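Local coordinates for RickCE (Rickettsia bellii, PDB 5HAM), which is a bacterial effector protease of the CE clan that acts as a deubiquitinase, probably on ubiquitin-modified proteins of the host cell, at residues Ala20-Lys25 with Lys221-Gln226; Asn122-Asp127 with Glu134-Pro139; Glu11-His16 with Gln248-Ala253; Gly212-Asp217 with Ala227-Glu232. All coordinates share one frame; numbering follows the deposited sequence.

Contact 1: Ala20-Lys25 with Lys221-Gln226; sequences AQLDEK and KIAKGQ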
loop_
_atom_site.group_PDB
_atom_site.type_symbol
_atom_site.label_atom_id
_atom_site.label_comp_id
_atom_site.label_asym_id
_atom_site.label_seq_id
_atom_site.Cartn_x
_atom_site.Cartn_y
_atom_site.Cartn_z
ATOM N N ALA A 20 3.759 14.265 -12.949
ATOM C CA ALA A 20 4.146 14.636 -14.306
ATOM C C ALA A 20 2.972 14.612 -15.286
ATOM O O ALA A 20 2.960 15.340 -16.279
ATOM C CB ALA A 20 5.262 13.730 -14.800
ATOM N N GLN A 21 1.979 13.780 -15.007
ATOM C CA GLN A 21 0.875 13.631 -15.933
ATOM C C GLN A 21 -0.422 14.250 -15.422
ATOM O O GLN A 21 -1.488 14.014 -15.990
ATOM C CB GLN A 21 0.666 12.161 -16.259
ATOM C CG GLN A 21 1.640 11.621 -17.293
ATOM C CD GLN A 21 1.444 10.136 -17.516
ATOM O OE1 GLN A 21 1.833 9.323 -16.679
ATOM N NE2 GLN A 21 0.820 9.771 -18.635
ATOM N N LEU A 22 -0.328 15.031 -14.350
ATOM C CA LEU A 22 -1.501 15.693 -13.789
ATOM C C LEU A 22 -1.267 17.183 -13.529
ATOM O O LEU A 22 -0.318 17.557 -12.848
ATOM C CB LEU A 22 -1.931 15.001 -12.491
ATOM C CG LEU A 22 -2.649 13.659 -12.649
ATOM C CD1 LEU A 22 -2.832 12.947 -11.307
ATOM C CD2 LEU A 22 -3.984 13.862 -13.332
ATOM N N ASP A 23 -2.145 18.021 -14.075
ATOM C CA ASP A 23 -2.155 19.464 -13.807
ATOM C C ASP A 23 -2.385 19.766 -12.319
ATOM O O ASP A 23 -3.484 19.547 -11.788
ATOM C CB ASP A 23 -3.245 20.121 -14.655
ATOM C CG ASP A 23 -3.340 21.622 -14.440
ATOM O OD1 ASP A 23 -2.442 22.198 -13.789
ATOM O OD2 ASP A 23 -4.319 22.229 -14.935
ATOM N N GLU A 24 -1.352 20.290 -11.662
ATOM C CA GLU A 24 -1.374 20.484 -10.206
ATOM C C GLU A 24 -2.406 21.520 -9.767
ATOM O O GLU A 24 -2.860 21.503 -8.635
ATOM C CB GLU A 24 0.017 20.846 -9.673
ATOM N N LYS A 25 -2.792 22.405 -10.676
ATOM C CA LYS A 25 -3.823 23.397 -10.384
ATOM C C LYS A 25 -5.197 22.763 -10.195
ATOM O O LYS A 25 -6.044 23.288 -9.479
ATOM C CB LYS A 25 -3.862 24.446 -11.498
ATOM C CG LYS A 25 -2.592 25.258 -11.511
ATOM C CD LYS A 25 -2.524 26.299 -12.602
ATOM C CE LYS A 25 -1.172 27.008 -12.518
ATOM N NZ LYS A 25 -0.894 27.946 -13.642
ATOM N N LYS A 221 -6.331 8.318 -15.210
ATOM C CA LYS A 221 -7.577 8.225 -15.961
ATOM C C LYS A 221 -8.810 8.541 -15.125
ATOM O O LYS A 221 -9.651 9.335 -15.533
ATOM C CB LYS A 221 -7.701 6.875 -16.672
ATOM C CG LYS A 221 -7.154 6.960 -18.088
ATOM C CD LYS A 221 -6.511 5.684 -18.521
ATOM C CE LYS A 221 -5.988 5.821 -19.935
ATOM N NZ LYS A 221 -5.464 4.518 -20.399
ATOM N N ILE A 222 -8.898 7.934 -13.947
ATOM C CA ILE A 222 -9.989 8.192 -13.038
ATOM C C ILE A 222 -10.029 9.662 -12.646
ATOM O O ILE A 222 -11.094 10.271 -12.643
ATOM C CB ILE A 222 -9.865 7.338 -11.782
ATOM C CG1 ILE A 222 -9.946 5.854 -12.145
ATOM C CG2 ILE A 222 -10.960 7.696 -10.801
ATOM C CD1 ILE A 222 -9.590 4.917 -10.980
ATOM N N ALA A 223 -8.870 10.241 -12.334
ATOM C CA ALA A 223 -8.808 11.673 -12.012
ATOM C C ALA A 223 -9.467 12.522 -13.113
ATOM O O ALA A 223 -10.205 13.463 -12.825
ATOM C CB ALA A 223 -7.369 12.109 -11.804
ATOM N N LYS A 224 -9.220 12.152 -14.372
ATOM C CA LYS A 224 -9.720 12.905 -15.521
ATOM C C LYS A 224 -11.129 12.472 -15.974
ATOM O O LYS A 224 -11.643 12.958 -16.983
ATOM C CB LYS A 224 -8.710 12.840 -16.685
ATOM C CG LYS A 224 -7.325 13.365 -16.292
ATOM C CD LYS A 224 -6.303 13.299 -17.403
ATOM C CE LYS A 224 -4.973 13.850 -16.903
ATOM N NZ LYS A 224 -3.853 13.803 -17.898
ATOM N N GLY A 225 -11.758 11.569 -15.227
ATOM C CA GLY A 225 -13.107 11.138 -15.552
ATOM C C GLY A 225 -13.183 10.207 -16.748
ATOM O O GLY A 225 -14.243 10.073 -17.354
ATOM N N GLN A 226 -12.056 9.580 -17.098
ATOM C CA GLN A 226 -11.975 8.689 -18.264
ATOM C C GLN A 226 -11.999 7.237 -17.831
ATOM O O GLN A 226 -11.498 6.896 -16.752
ATOM C CB GLN A 226 -10.680 8.917 -19.047
ATOM C CG GLN A 226 -10.418 10.347 -19.468
ATOM C CD GLN A 226 -11.555 10.941 -20.265
ATOM O OE1 GLN A 226 -11.822 10.533 -21.406
ATOM N NE2 GLN A 226 -12.244 11.913 -19.668
#
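The C-terminal end of helix 211-223, closed by a Schellman motif in which Gly-225 takes positive phi, sets Ala-223 and Lys-224 against Gln-21 and Leu-22, in the loop that leads from helix 11-20 to strand 27-34. Two kinds of contact lie side by side. Lys-224 runs out fully extended beyond CG, and its NZ gives a hydrogen bond of 3.0 Å to Gln-21 O, arriving nearly along the C=O axis at a C=O...N angle of 167°. On the way its aliphatic part slants across Leu-22, with Lys-224 CE 3.7 Å from Leu-22 CD2. The same methyl reaches inward to Ala-223, where Leu-22 CD2 and Ala-223 CB stand 4.1 Å apart. With chi1 at -75°, Leu-22 CG lies beside its own backbone N and anti to the carbonyl carbon, a setting that carries CD2 to both partners. Val-137 of the central sheet touches both Leu-22 and Ala-223 and continues the apolar layer inward. The contact thus shows a lysine used at both levels: its methylenes extend the apolar packing at the surface, and its terminal amine, probably protonated, meets a backbone carbonyl in the loop that follows helix 11-20.

Contact 2: Asn122-Asp127 with Glu134-Pro139; sequences NRATKD and EAAVIP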
loop_
_atom_site.group_PDB
_atom_site.type_symbol
_atom_site.label_atom_id
_atom_site.label_comp_id
_atom_site.label_asym_id
_atom_site.label_seq_id
_atom_site.Cartn_x
_atom_site.Cartn_y
_atom_site.Cartn_z
ATOM N N ASN A 122 -8.067 12.906 4.892
ATOM C CA ASN A 122 -8.620 14.221 5.215
ATOM C C ASN A 122 -8.069 15.371 4.365
ATOM O O ASN A 122 -8.824 16.247 3.944
ATOM C CB ASN A 122 -8.463 14.537 6.700
ATOM C CG ASN A 122 -9.608 13.993 7.526
ATOM O OD1 ASN A 122 -10.759 13.992 7.077
ATOM N ND2 ASN A 122 -9.302 13.510 8.732
ATOM N N ARG A 123 -6.758 15.367 4.125
ATOM C CA ARG A 123 -6.135 16.375 3.278
ATOM C C ARG A 123 -6.712 16.295 1.861
ATOM O O ARG A 123 -7.022 17.313 1.254
ATOM C CB ARG A 123 -4.614 16.206 3.256
ATOM C CG ARG A 123 -3.885 17.234 2.392
ATOM C CD ARG A 123 -4.261 18.668 2.800
ATOM N NE ARG A 123 -3.630 19.694 1.971
ATOM C CZ ARG A 123 -3.924 20.989 2.039
ATOM N NH1 ARG A 123 -4.845 21.415 2.894
ATOM N NH2 ARG A 123 -3.307 21.861 1.253
ATOM N N ALA A 124 -6.880 15.079 1.359
ATOM C CA ALA A 124 -7.437 14.869 0.032
ATOM C C ALA A 124 -8.831 15.463 -0.032
ATOM O O ALA A 124 -9.194 16.139 -1.003
ATOM C CB ALA A 124 -7.457 13.373 -0.321
ATOM N N THR A 125 -9.592 15.239 1.033
ATOM C CA THR A 125 -10.942 15.765 1.147
ATOM C C THR A 125 -10.948 17.289 1.249
ATOM O O THR A 125 -11.825 17.965 0.699
ATOM C CB THR A 125 -11.658 15.152 2.369
ATOM O OG1 THR A 125 -11.746 13.726 2.205
ATOM C CG2 THR A 125 -13.057 15.728 2.524
ATOM N N LYS A 126 -9.962 17.839 1.943
ATOM C CA LYS A 126 -9.872 19.292 2.049
ATOM C C LYS A 126 -9.559 19.897 0.677
ATOM O O LYS A 126 -10.117 20.930 0.294
ATOM C CB LYS A 126 -8.834 19.711 3.098
ATOM N N ASP A 127 -8.683 19.229 -0.067
ATOM C CA ASP A 127 -8.304 19.683 -1.399
ATOM C C ASP A 127 -9.489 19.832 -2.347
ATOM O O ASP A 127 -9.628 20.869 -3.014
ATOM C CB ASP A 127 -7.259 18.756 -2.016
ATOM C CG ASP A 127 -5.885 19.013 -1.477
ATOM O OD1 ASP A 127 -5.712 20.053 -0.804
ATOM O OD2 ASP A 127 -4.980 18.189 -1.725
ATOM N N GLU A 134 -10.280 19.424 -8.621
ATOM C CA GLU A 134 -11.365 18.561 -9.072
ATOM C C GLU A 134 -11.151 17.075 -8.747
ATOM O O GLU A 134 -12.088 16.284 -8.811
ATOM C CB GLU A 134 -11.743 18.800 -10.541
ATOM C CG GLU A 134 -10.731 18.391 -11.566
ATOM C CD GLU A 134 -11.298 18.458 -12.981
ATOM O OE1 GLU A 134 -11.547 19.583 -13.474
ATOM O OE2 GLU A 134 -11.512 17.387 -13.595
ATOM N N ALA A 135 -9.930 16.713 -8.368
ATOM C CA ALA A 135 -9.633 15.347 -7.937
ATOM C C ALA A 135 -8.393 15.288 -7.064
ATOM O O ALA A 135 -7.449 16.057 -7.232
ATOM C CB ALA A 135 -9.484 14.390 -9.135
ATOM N N ALA A 136 -8.419 14.367 -6.116
ATOM C CA ALA A 136 -7.259 14.060 -5.299
ATOM C C ALA A 136 -6.951 12.598 -5.543
ATOM O O ALA A 136 -7.832 11.740 -5.441
ATOM C CB ALA A 136 -7.546 14.307 -3.841
ATOM N N VAL A 137 -5.708 12.326 -5.913
ATOM C CA VAL A 137 -5.292 10.973 -6.230
ATOM C C VAL A 137 -4.423 10.435 -5.095
ATOM O O VAL A 137 -3.423 11.045 -4.717
ATOM C CB VAL A 137 -4.524 10.956 -7.569
ATOM C CG1 VAL A 137 -4.065 9.535 -7.937
ATOM C CG2 VAL A 137 -5.379 11.578 -8.672
ATOM N N ILE A 138 -4.826 9.302 -4.539
ATOM C CA ILE A 138 -4.110 8.683 -3.430
ATOM C C ILE A 138 -3.647 7.271 -3.787
ATOM O O ILE A 138 -4.465 6.362 -3.944
ATOM C CB ILE A 138 -4.999 8.574 -2.172
ATOM C CG1 ILE A 138 -5.752 9.893 -1.919
ATOM C CG2 ILE A 138 -4.157 8.143 -0.969
ATOM C CD1 ILE A 138 -6.764 9.814 -0.759
ATOM N N PRO A 139 -2.331 7.085 -3.928
ATOM C CA PRO A 139 -1.780 5.743 -4.129
ATOM C C PRO A 139 -1.985 4.972 -2.846
ATOM O O PRO A 139 -1.737 5.531 -1.793
ATOM C CB PRO A 139 -0.281 5.996 -4.357
ATOM C CG PRO A 139 -0.165 7.427 -4.704
ATOM C CD PRO A 139 -1.299 8.130 -3.993
#
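Ala-124 of the long helix 96-130 rests on Ala-136 and Ile-138 of strand 135-141, and these three buried residues make the tight part of a helix-on-sheet contact. The methyl of Ala-124 points at the strand: its CB lies 3.6 Å from Ala-136 CB and 3.7 Å from Ile-138 CD1. Small side chains let the backbones come close, the CA atoms of Ala-124 and Ala-136 being 5.4 Å apart, and Ala-136 CB also comes within 3.8 Å of Ala-124 O. Ile-138 makes up the remaining width with its longer branch. CG1 stands anti to the carbonyl carbon (chi1 -46°) and the chain goes on extended, which lays CD1 against the alanine methyl. Ala-135 and Val-137 alternate with these residues and point their side chains to the other side of the sheet.

Beside this tight spot the helix turns polar and looser, with Arg-123 just before Ala-124 and Asp-127 about a turn after it. Arg-123 is exposed, and its NE lies 3.5 Å from Asp-127 OD1, but that oxygen sits over one face of the guanidinium group, toward the rim, so the pair is a salt bridge by charge alone. Asp-127 itself is buried, and its directed bonds come from elsewhere: Asn-131 ND2 to OD1, and Ser-28 OG to OD2. The chemistry separates cleanly. No hydrogen bond joins the two segments, which are held by dispersion and the exclusion of water, while the buried carboxylate beside them is satisfied by hydrogen bonds to residues outside both.

Contact 3: Glu11-His16 with Gln248-Ala253; sequences ENEITH and QILTDA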
loop_
_atom_site.group_PDB
_atom_site.type_symbol
_atom_site.label_atom_id
_atom_site.label_comp_id
_atom_site.label_asym_id
_atom_site.label_seq_id
_atom_site.Cartn_x
_atom_site.Cartn_y
_atom_site.Cartn_z
ATOM N N GLU A 11 6.927 4.058 -4.248
ATOM C CA GLU A 11 6.095 5.248 -4.109
ATOM C C GLU A 11 6.691 6.441 -4.856
ATOM O O GLU A 11 5.976 7.315 -5.338
ATOM C CB GLU A 11 5.927 5.590 -2.628
ATOM C CG GLU A 11 4.982 6.738 -2.354
ATOM C CD GLU A 11 4.877 7.057 -0.872
ATOM O OE1 GLU A 11 5.381 6.252 -0.049
ATOM O OE2 GLU A 11 4.290 8.111 -0.532
ATOM N N ASN A 12 8.012 6.457 -4.946
ATOM C CA ASN A 12 8.727 7.557 -5.537
ATOM C C ASN A 12 8.380 7.711 -7.011
ATOM O O ASN A 12 8.081 8.809 -7.467
ATOM C CB ASN A 12 10.228 7.360 -5.343
ATOM C CG ASN A 12 11.006 8.596 -5.653
ATOM O OD1 ASN A 12 11.941 8.572 -6.453
ATOM N ND2 ASN A 12 10.613 9.707 -5.037
ATOM N N GLU A 13 8.390 6.604 -7.743
ATOM C CA GLU A 13 8.031 6.633 -9.154
ATOM C C GLU A 13 6.566 6.935 -9.345
ATOM O O GLU A 13 6.197 7.716 -10.218
ATOM C CB GLU A 13 8.329 5.299 -9.826
ATOM C CG GLU A 13 9.775 5.096 -10.154
ATOM C CD GLU A 13 10.518 4.369 -9.068
ATOM O OE1 GLU A 13 9.893 3.991 -8.050
ATOM O OE2 GLU A 13 11.737 4.171 -9.248
ATOM N N ILE A 14 5.731 6.284 -8.550
ATOM C CA ILE A 14 4.294 6.452 -8.688
ATOM C C ILE A 14 3.941 7.936 -8.537
ATOM O O ILE A 14 3.236 8.506 -9.361
ATOM C CB ILE A 14 3.559 5.576 -7.669
ATOM C CG1 ILE A 14 3.699 4.109 -8.074
ATOM C CG2 ILE A 14 2.094 5.955 -7.574
ATOM C CD1 ILE A 14 3.180 3.146 -7.039
ATOM N N THR A 15 4.497 8.553 -7.503
ATOM C CA THR A 15 4.294 9.966 -7.208
ATOM C C THR A 15 4.781 10.868 -8.342
ATOM O O THR A 15 4.073 11.776 -8.749
ATOM C CB THR A 15 4.966 10.328 -5.857
ATOM O OG1 THR A 15 4.231 9.697 -4.800
ATOM C CG2 THR A 15 4.941 11.793 -5.615
ATOM N N HIS A 16 5.972 10.599 -8.868
ATOM C CA HIS A 16 6.520 11.393 -9.977
ATOM C C HIS A 16 5.721 11.234 -11.263
ATOM O O HIS A 16 5.427 12.209 -11.955
ATOM C CB HIS A 16 7.969 11.001 -10.273
ATOM C CG HIS A 16 8.911 11.271 -9.147
ATOM N ND1 HIS A 16 10.187 10.750 -9.095
ATOM C CD2 HIS A 16 8.758 12.004 -8.016
ATOM C CE1 HIS A 16 10.778 11.151 -7.988
ATOM N NE2 HIS A 16 9.936 11.906 -7.314
ATOM N N GLN A 248 9.987 6.688 -20.332
ATOM C CA GLN A 248 10.186 7.899 -21.140
ATOM C C GLN A 248 9.794 9.166 -20.382
ATOM O O GLN A 248 10.527 10.150 -20.388
ATOM C CB GLN A 248 9.348 7.880 -22.421
ATOM C CG GLN A 248 9.392 6.631 -23.285
ATOM C CD GLN A 248 8.703 6.862 -24.639
ATOM O OE1 GLN A 248 9.154 7.694 -25.431
ATOM N NE2 GLN A 248 7.600 6.143 -24.896
ATOM N N ILE A 249 8.615 9.155 -19.768
ATOM C CA ILE A 249 8.162 10.288 -18.969
ATOM C C ILE A 249 9.167 10.562 -17.856
ATOM O O ILE A 249 9.565 11.706 -17.616
ATOM C CB ILE A 249 6.794 10.001 -18.353
ATOM C CG1 ILE A 249 5.754 9.799 -19.462
ATOM C CG2 ILE A 249 6.380 11.119 -17.403
ATOM C CD1 ILE A 249 4.431 9.241 -18.973
ATOM N N LEU A 250 9.588 9.491 -17.194
ATOM C CA LEU A 250 10.621 9.576 -16.177
ATOM C C LEU A 250 11.930 10.074 -16.767
ATOM O O LEU A 250 12.556 10.961 -16.200
ATOM C CB LEU A 250 10.841 8.213 -15.530
ATOM C CG LEU A 250 9.732 7.744 -14.595
ATOM C CD1 LEU A 250 9.969 6.291 -14.183
ATOM C CD2 LEU A 250 9.630 8.672 -13.383
ATOM N N THR A 251 12.344 9.492 -17.893
ATOM C CA THR A 251 13.589 9.882 -18.557
ATOM C C THR A 251 13.541 11.354 -18.940
ATOM O O THR A 251 14.538 12.074 -18.836
ATOM C CB THR A 251 13.873 9.022 -19.807
ATOM O OG1 THR A 251 14.340 7.734 -19.397
ATOM C CG2 THR A 251 14.941 9.664 -20.689
ATOM N N ASP A 252 12.361 11.812 -19.341
ATOM C CA ASP A 252 12.156 13.229 -19.604
ATOM C C ASP A 252 12.131 14.045 -18.307
ATOM O O ASP A 252 11.306 14.947 -18.168
ATOM C CB ASP A 252 10.879 13.454 -20.418
ATOM C CG ASP A 252 11.005 12.954 -21.852
ATOM O OD1 ASP A 252 12.075 13.160 -22.465
ATOM O OD2 ASP A 252 10.036 12.352 -22.366
ATOM N N ALA A 253 13.053 13.708 -17.394
ATOM C CA ALA A 253 13.296 14.389 -16.117
ATOM C C ALA A 253 14.247 13.579 -15.226
ATOM O O ALA A 253 15.374 13.994 -14.976
ATOM C CB ALA A 253 11.998 14.660 -15.372
#
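Leu-250, near the end of helix 238-251, reaches between Glu-13 and His-16 on helix 11-20, and these three residues carry the contact. The leucine gives up more surface here than either partner, and it spreads its two methyls between them. Leu-250 CD1 approaches Glu-13 CG at 4.2 Å, and Leu-250 CD2 approaches His-16 CB at the same 4.2 Å. Its CG sits beside the backbone N (chi1 -72°), a turn that swings the branch toward the other helix. Both partners are polar residues touched through their carbons, while one polar atom of each is bonded elsewhere. Glu-13 OE1 hydrogen-bonds Thr-10 OG1, and His-16 ND1 pairs with Gln-257 OE1 of helix 255-262, a helix whose Gln-257 also touches Leu-250. The imidazole of His-16 folds back over its own helix, so that Asn-12 O lies 3.1 Å above the ring plane, over its centre; the same oxygen accepts the backbone N-H of His-16. At 4.2 Å the methyl contacts are relaxed van der Waals packing with no directed bond across the interface. What joins helix 11-20 to helix 238-251 at this point is therefore apolar, with the aliphatic stems of an acid and a histidine serving as the seat for a leucine.

Contact 4: Gly212-Asp217 with Ala227-Glu232; sequences GVFTVD and AILSTE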
loop_
_atom_site.group_PDB
_atom_site.type_symbol
_atom_site.label_atom_id
_atom_site.label_comp_id
_atom_site.label_asym_id
_atom_site.label_seq_id
_atom_site.Cartn_x
_atom_site.Cartn_y
_atom_site.Cartn_z
ATOM N N GLY A 212 2.170 -1.118 -9.856
ATOM C CA GLY A 212 2.527 0.288 -9.920
ATOM C C GLY A 212 2.281 0.886 -11.297
ATOM O O GLY A 212 1.921 2.069 -11.421
ATOM N N VAL A 213 2.468 0.070 -12.335
ATOM C CA VAL A 213 2.246 0.532 -13.697
ATOM C C VAL A 213 0.794 0.978 -13.856
ATOM O O VAL A 213 0.525 2.094 -14.305
ATOM C CB VAL A 213 2.572 -0.577 -14.737
ATOM C CG1 VAL A 213 2.589 -0.001 -16.135
ATOM C CG2 VAL A 213 3.916 -1.222 -14.430
ATOM N N PHE A 214 -0.135 0.110 -13.455
ATOM C CA PHE A 214 -1.567 0.383 -13.585
ATOM C C PHE A 214 -2.131 1.353 -12.547
ATOM O O PHE A 214 -3.095 2.078 -12.827
ATOM C CB PHE A 214 -2.365 -0.920 -13.592
ATOM C CG PHE A 214 -2.325 -1.625 -14.905
ATOM C CD1 PHE A 214 -3.200 -1.266 -15.921
ATOM C CD2 PHE A 214 -1.392 -2.632 -15.136
ATOM C CE1 PHE A 214 -3.170 -1.894 -17.141
ATOM C CE2 PHE A 214 -1.342 -3.267 -16.359
ATOM C CZ PHE A 214 -2.238 -2.896 -17.372
ATOM N N THR A 215 -1.559 1.347 -11.345
ATOM C CA THR A 215 -1.899 2.347 -10.349
ATOM C C THR A 215 -1.763 3.738 -10.958
ATOM O O THR A 215 -2.635 4.585 -10.806
ATOM C CB THR A 215 -0.979 2.237 -9.119
ATOM O OG1 THR A 215 -1.369 1.102 -8.340
ATOM C CG2 THR A 215 -1.071 3.494 -8.251
ATOM N N VAL A 216 -0.672 3.956 -11.675
ATOM C CA VAL A 216 -0.423 5.256 -12.257
ATOM C C VAL A 216 -1.445 5.542 -13.348
ATOM O O VAL A 216 -2.073 6.599 -13.364
ATOM C CB VAL A 216 1.012 5.346 -12.841
ATOM C CG1 VAL A 216 1.174 6.598 -13.738
ATOM C CG2 VAL A 216 2.067 5.292 -11.709
ATOM N N ASP A 217 -1.610 4.596 -14.258
ATOM C CA ASP A 217 -2.522 4.802 -15.369
ATOM C C ASP A 217 -3.980 4.951 -14.911
ATOM O O ASP A 217 -4.698 5.835 -15.395
ATOM C CB ASP A 217 -2.385 3.681 -16.385
ATOM C CG ASP A 217 -2.922 4.074 -17.751
ATOM O OD1 ASP A 217 -2.201 4.780 -18.494
ATOM O OD2 ASP A 217 -4.059 3.667 -18.079
ATOM N N ALA A 227 -12.543 6.369 -18.677
ATOM C CA ALA A 227 -12.556 4.944 -18.349
ATOM C C ALA A 227 -11.130 4.401 -18.257
ATOM O O ALA A 227 -10.277 4.707 -19.101
ATOM C CB ALA A 227 -13.352 4.154 -19.380
ATOM N N ILE A 228 -10.878 3.598 -17.231
ATOM C CA ILE A 228 -9.608 2.891 -17.113
ATOM C C ILE A 228 -9.518 1.771 -18.150
ATOM O O ILE A 228 -10.508 1.459 -18.818
ATOM C CB ILE A 228 -9.409 2.320 -15.693
ATOM C CG1 ILE A 228 -10.417 1.214 -15.396
ATOM C CG2 ILE A 228 -9.523 3.425 -14.648
ATOM C CD1 ILE A 228 -10.180 0.573 -14.033
ATOM N N LEU A 229 -8.332 1.187 -18.296
ATOM C CA LEU A 229 -8.128 0.110 -19.255
ATOM C C LEU A 229 -8.898 -1.127 -18.822
ATOM O O LEU A 229 -8.708 -1.611 -17.722
ATOM C CB LEU A 229 -6.641 -0.227 -19.368
ATOM C CG LEU A 229 -5.738 0.834 -19.994
ATOM C CD1 LEU A 229 -4.289 0.600 -19.587
ATOM C CD2 LEU A 229 -5.898 0.773 -21.497
ATOM N N SER A 230 -9.761 -1.636 -19.689
ATOM C CA SER A 230 -10.580 -2.777 -19.318
ATOM C C SER A 230 -9.721 -4.019 -19.180
ATOM O O SER A 230 -8.522 -4.005 -19.505
ATOM C CB SER A 230 -11.642 -3.029 -20.371
ATOM O OG SER A 230 -11.034 -3.521 -21.540
ATOM N N THR A 231 -10.336 -5.094 -18.690
ATOM C CA THR A 231 -9.641 -6.369 -18.587
ATOM C C THR A 231 -9.145 -6.761 -19.972
ATOM O O THR A 231 -7.999 -7.158 -20.139
ATOM C CB THR A 231 -10.529 -7.479 -17.984
ATOM O OG1 THR A 231 -10.913 -7.122 -16.647
ATOM C CG2 THR A 231 -9.754 -8.782 -17.924
ATOM N N GLU A 232 -10.005 -6.578 -20.971
ATOM C CA GLU A 232 -9.685 -6.924 -22.351
ATOM C C GLU A 232 -8.464 -6.171 -22.906
ATOM O O GLU A 232 -7.518 -6.787 -23.398
ATOM C CB GLU A 232 -10.919 -6.712 -23.237
ATOM C CG GLU A 232 -10.893 -7.438 -24.571
ATOM C CD GLU A 232 -10.977 -8.962 -24.446
ATOM O OE1 GLU A 232 -10.948 -9.496 -23.310
ATOM O OE2 GLU A 232 -11.077 -9.627 -25.503
HETATM O O HOH W 1 -6.296 2.597 -16.913
#
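The ring of Phe-214 and the carboxylate of Asp-217, one turn apart on helix 211-223, are the flat groups of this contact, and one methyl of Leu-229 meets both. Leu-229 CD1 comes obliquely to the phenyl ring, 3.7 Å from Phe-214 CE1. It also lies 3.4 Å from Asp-217 OD2, an oxygen that has Leu-229 CG at 3.8 Å as well. The leucine runs at about a right angle to either side chain. Asp-217 CG is anti to the backbone N (chi1 -160°), which directs the acid toward the loop that carries Leu-229.

A water completes the polar half. It donates to Asp-217 OD2 at 2.7 Å and accepts from Leu-229 N at 2.8 Å, so the helix is tied to the loop backbone although no direct hydrogen bond passes between them. The same OD2 makes a salt bridge with Lys-221, one turn further along. Just beyond, Ser-230 occupies the N-cap of the short helix 231-234, and Glu-233 OE1 accepts from Ser-230 N, as in a capping box.

Lys-221 and the water together probably help to keep the aspartate ionised beside an apolar neighbour. The leucine is thus held in two ways: its side chain by packing on phenyl and carboxylate, its backbone N-H through one bridging water.

Overall arrangement
Helix 211-223 is the shared element: contact 4 uses its beginning and middle, contact 1 its end, and their centres lie about 14 Å apart. Lys-221 links the two, since it belongs to contact 1 yet pairs with Asp-217 of contact 4. Contact 2 packs a helix on one side of the central sheet; contact 1, its centre about 12 Å from that of contact 2, meets the other side through Ala-223 CB and Val-137 CG2, 3.7 Å apart. Contact 3 joins parts near the two ends of the modelled chain and encloses the other three contacts in sequence; Ile-14 touches Val-216 and Gly-212 of contact 4. In CE-clan proteases the nucleophilic cysteine heads such a helix, consistent with Cys-211 lying directly before contact 4.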